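Side-chain contact in polysaccharide deacetylase-like protein (Bacillus anthracis, PDB 4V33), which is a zinc-binding putative polysaccharide deacetylase with a fibronectin type III domain, required for osmotic stability and maintenance of cell shape: residues L103-K108 / G115-E120. Sequence-based numbering, arbitrary orientation.
Sequences LPFDTK and GEFQIE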
loop_
_atom_site.group_PDB
_atom_site.type_symbol
_atom_site.label_atom_id
_atom_site.label_comp_id
_atom_site.label_asym_id
_atom_site.label_seq_id
_atom_site.Cartn_x
_atom_site.Cartn_y
_atom_site.Cartn_z
ATOM N N LEU A 103 25.724 -11.536 12.590
ATOM C CA LEU A 103 25.605 -10.087 12.602
ATOM C C LEU A 103 24.255 -9.696 13.180
ATOM O O LEU A 103 23.211 -9.996 12.595
ATOM C CB LEU A 103 25.736 -9.511 11.194
ATOM C CG LEU A 103 25.752 -7.981 11.132
ATOM C CD1 LEU A 103 27.175 -7.446 11.333
ATOM C CD2 LEU A 103 25.139 -7.468 9.827
ATOM N N PRO A 104 24.269 -9.032 14.342
ATOM C CA PRO A 104 23.026 -8.493 14.898
ATOM C C PRO A 104 22.475 -7.421 13.970
ATOM O O PRO A 104 23.217 -6.561 13.492
ATOM C CB PRO A 104 23.477 -7.864 16.219
ATOM C CG PRO A 104 24.751 -8.559 16.560
ATOM C CD PRO A 104 25.414 -8.834 15.246
ATOM N N PHE A 105 21.178 -7.483 13.702
ATOM C CA PHE A 105 20.533 -6.487 12.870
ATOM C C PHE A 105 19.374 -5.884 13.637
ATOM O O PHE A 105 18.535 -6.609 14.159
ATOM C CB PHE A 105 20.013 -7.109 11.574
ATOM C CG PHE A 105 19.391 -6.109 10.637
ATOM C CD1 PHE A 105 18.065 -5.724 10.783
ATOM C CD2 PHE A 105 20.140 -5.540 9.623
ATOM C CE1 PHE A 105 17.502 -4.792 9.929
ATOM C CE2 PHE A 105 19.575 -4.613 8.765
ATOM C CZ PHE A 105 18.260 -4.243 8.919
ATOM N N ASP A 106 19.318 -4.560 13.694
ATOM C CA ASP A 106 18.228 -3.883 14.376
ATOM C C ASP A 106 17.776 -2.682 13.560
ATOM O O ASP A 106 18.602 -1.913 13.070
ATOM C CB ASP A 106 18.682 -3.430 15.767
ATOM C CG ASP A 106 17.518 -3.190 16.713
ATOM O OD1 ASP A 106 16.673 -2.322 16.414
ATOM O OD2 ASP A 106 17.454 -3.862 17.765
ATOM N N THR A 107 16.465 -2.507 13.415
ATOM C CA THR A 107 15.959 -1.359 12.676
ATOM C C THR A 107 16.386 -0.038 13.320
ATOM O O THR A 107 16.402 0.998 12.661
ATOM C CB THR A 107 14.430 -1.408 12.497
ATOM O OG1 THR A 107 13.800 -1.534 13.777
ATOM C CG2 THR A 107 14.040 -2.593 11.618
ATOM N N LYS A 108 16.753 -0.089 14.599
ATOM C CA LYS A 108 17.310 1.067 15.296
ATOM C C LYS A 108 18.579 1.579 14.600
ATOM O O LYS A 108 18.911 2.762 14.690
ATOM C CB LYS A 108 17.618 0.704 16.752
ATOM C CG LYS A 108 18.183 1.837 17.592
ATOM C CD LYS A 108 18.519 1.364 19.003
ATOM C CE LYS A 108 19.229 2.450 19.803
ATOM N NZ LYS A 108 18.380 3.663 19.992
ATOM N N GLY A 115 10.435 -1.863 6.465
ATOM C CA GLY A 115 10.382 -2.214 5.059
ATOM C C GLY A 115 11.454 -3.199 4.631
ATOM O O GLY A 115 12.038 -3.907 5.457
ATOM N N GLU A 116 11.697 -3.247 3.325
ATOM C CA GLU A 116 12.686 -4.155 2.748
ATOM C C GLU A 116 14.100 -3.587 2.848
ATOM O O GLU A 116 14.361 -2.430 2.485
ATOM C CB GLU A 116 12.351 -4.435 1.286
ATOM C CG GLU A 116 13.254 -5.469 0.617
ATOM C CD GLU A 116 12.979 -5.571 -0.864
ATOM O OE1 GLU A 116 13.434 -4.687 -1.618
ATOM O OE2 GLU A 116 12.288 -6.520 -1.278
ATOM N N PHE A 117 15.000 -4.412 3.360
ATOM C CA PHE A 117 16.420 -4.093 3.403
ATOM C C PHE A 117 17.144 -5.076 2.496
ATOM O O PHE A 117 16.991 -6.284 2.646
ATOM C CB PHE A 117 16.961 -4.252 4.824
ATOM C CG PHE A 117 16.423 -3.250 5.810
ATOM C CD1 PHE A 117 15.143 -3.383 6.335
ATOM C CD2 PHE A 117 17.213 -2.195 6.237
ATOM C CE1 PHE A 117 14.656 -2.473 7.257
ATOM C CE2 PHE A 117 16.735 -1.287 7.172
ATOM C CZ PHE A 117 15.447 -1.418 7.670
ATOM N N GLN A 118 17.937 -4.562 1.560
ATOM C CA GLN A 118 18.774 -5.424 0.729
ATOM C C GLN A 118 20.119 -5.684 1.395
ATOM O O GLN A 118 20.637 -4.826 2.117
ATOM C CB GLN A 118 18.947 -4.818 -0.669
ATOM C CG GLN A 118 17.624 -4.819 -1.431
ATOM C CD GLN A 118 17.731 -4.326 -2.853
ATOM O OE1 GLN A 118 18.523 -4.840 -3.645
ATOM N NE2 GLN A 118 16.920 -3.330 -3.194
ATOM N N ILE A 119 20.657 -6.882 1.172
ATOM C CA ILE A 119 21.900 -7.315 1.793
ATOM C C ILE A 119 22.818 -7.908 0.725
ATOM O O ILE A 119 22.435 -8.846 0.030
ATOM C CB ILE A 119 21.650 -8.397 2.877
ATOM C CG1 ILE A 119 20.622 -7.912 3.907
ATOM C CG2 ILE A 119 22.971 -8.791 3.555
ATOM C CD1 ILE A 119 20.083 -9.019 4.813
ATOM N N GLU A 120 24.021 -7.354 0.590
ATOM C CA GLU A 120 25.045 -7.929 -0.281
ATOM C C GLU A 120 26.232 -8.305 0.576
ATOM O O GLU A 120 26.813 -7.447 1.241
ATOM C CB GLU A 120 25.537 -6.930 -1.321
ATOM C CG GLU A 120 24.541 -6.462 -2.346
ATOM C CD GLU A 120 25.200 -5.549 -3.377
ATOM O OE1 GLU A 120 26.373 -5.149 -3.164
ATOM O OE2 GLU A 120 24.557 -5.240 -4.398
#
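Phe105 and Phe117 meet between strands of different sheets, 103-106 in the three-stranded one and 115-124 in the four-stranded one, and even the closest alpha carbons, Thr107 CA and Gly115 CA, stay 9.5 Å apart. Both phenylalanines send their beta carbons into the gap. The rings form a T-shaped pair, with planes at 82° and centroids 5.0 Å apart. Phe105 supplies the edge: with CG anti to the backbone N (chi1 -177°), its ring reaches across and sets CZ over one face of Phe117. That atom does not sit above the ring centre but is shifted toward the rim, where Phe105 CZ comes to 3.5 Å from Phe117 CD2. A lighter touch comes from Thr107, whose CG2 lies 4.4 Å from Phe117 CZ, while its OG1 hydrogen-bonds to Thr59 O. Phe110, in the connection between the segments, meets both rings, edge-to-face with Phe117; Ile63 packs on Phe105 and Ile138 on Phe117. This is the core of the fibronectin type III beta-sandwich, well away from the zinc site. Because the two segments touch through carbon alone, the sheets are joined here by dispersion and the weak electrostatics of ring C-H against pi cloud.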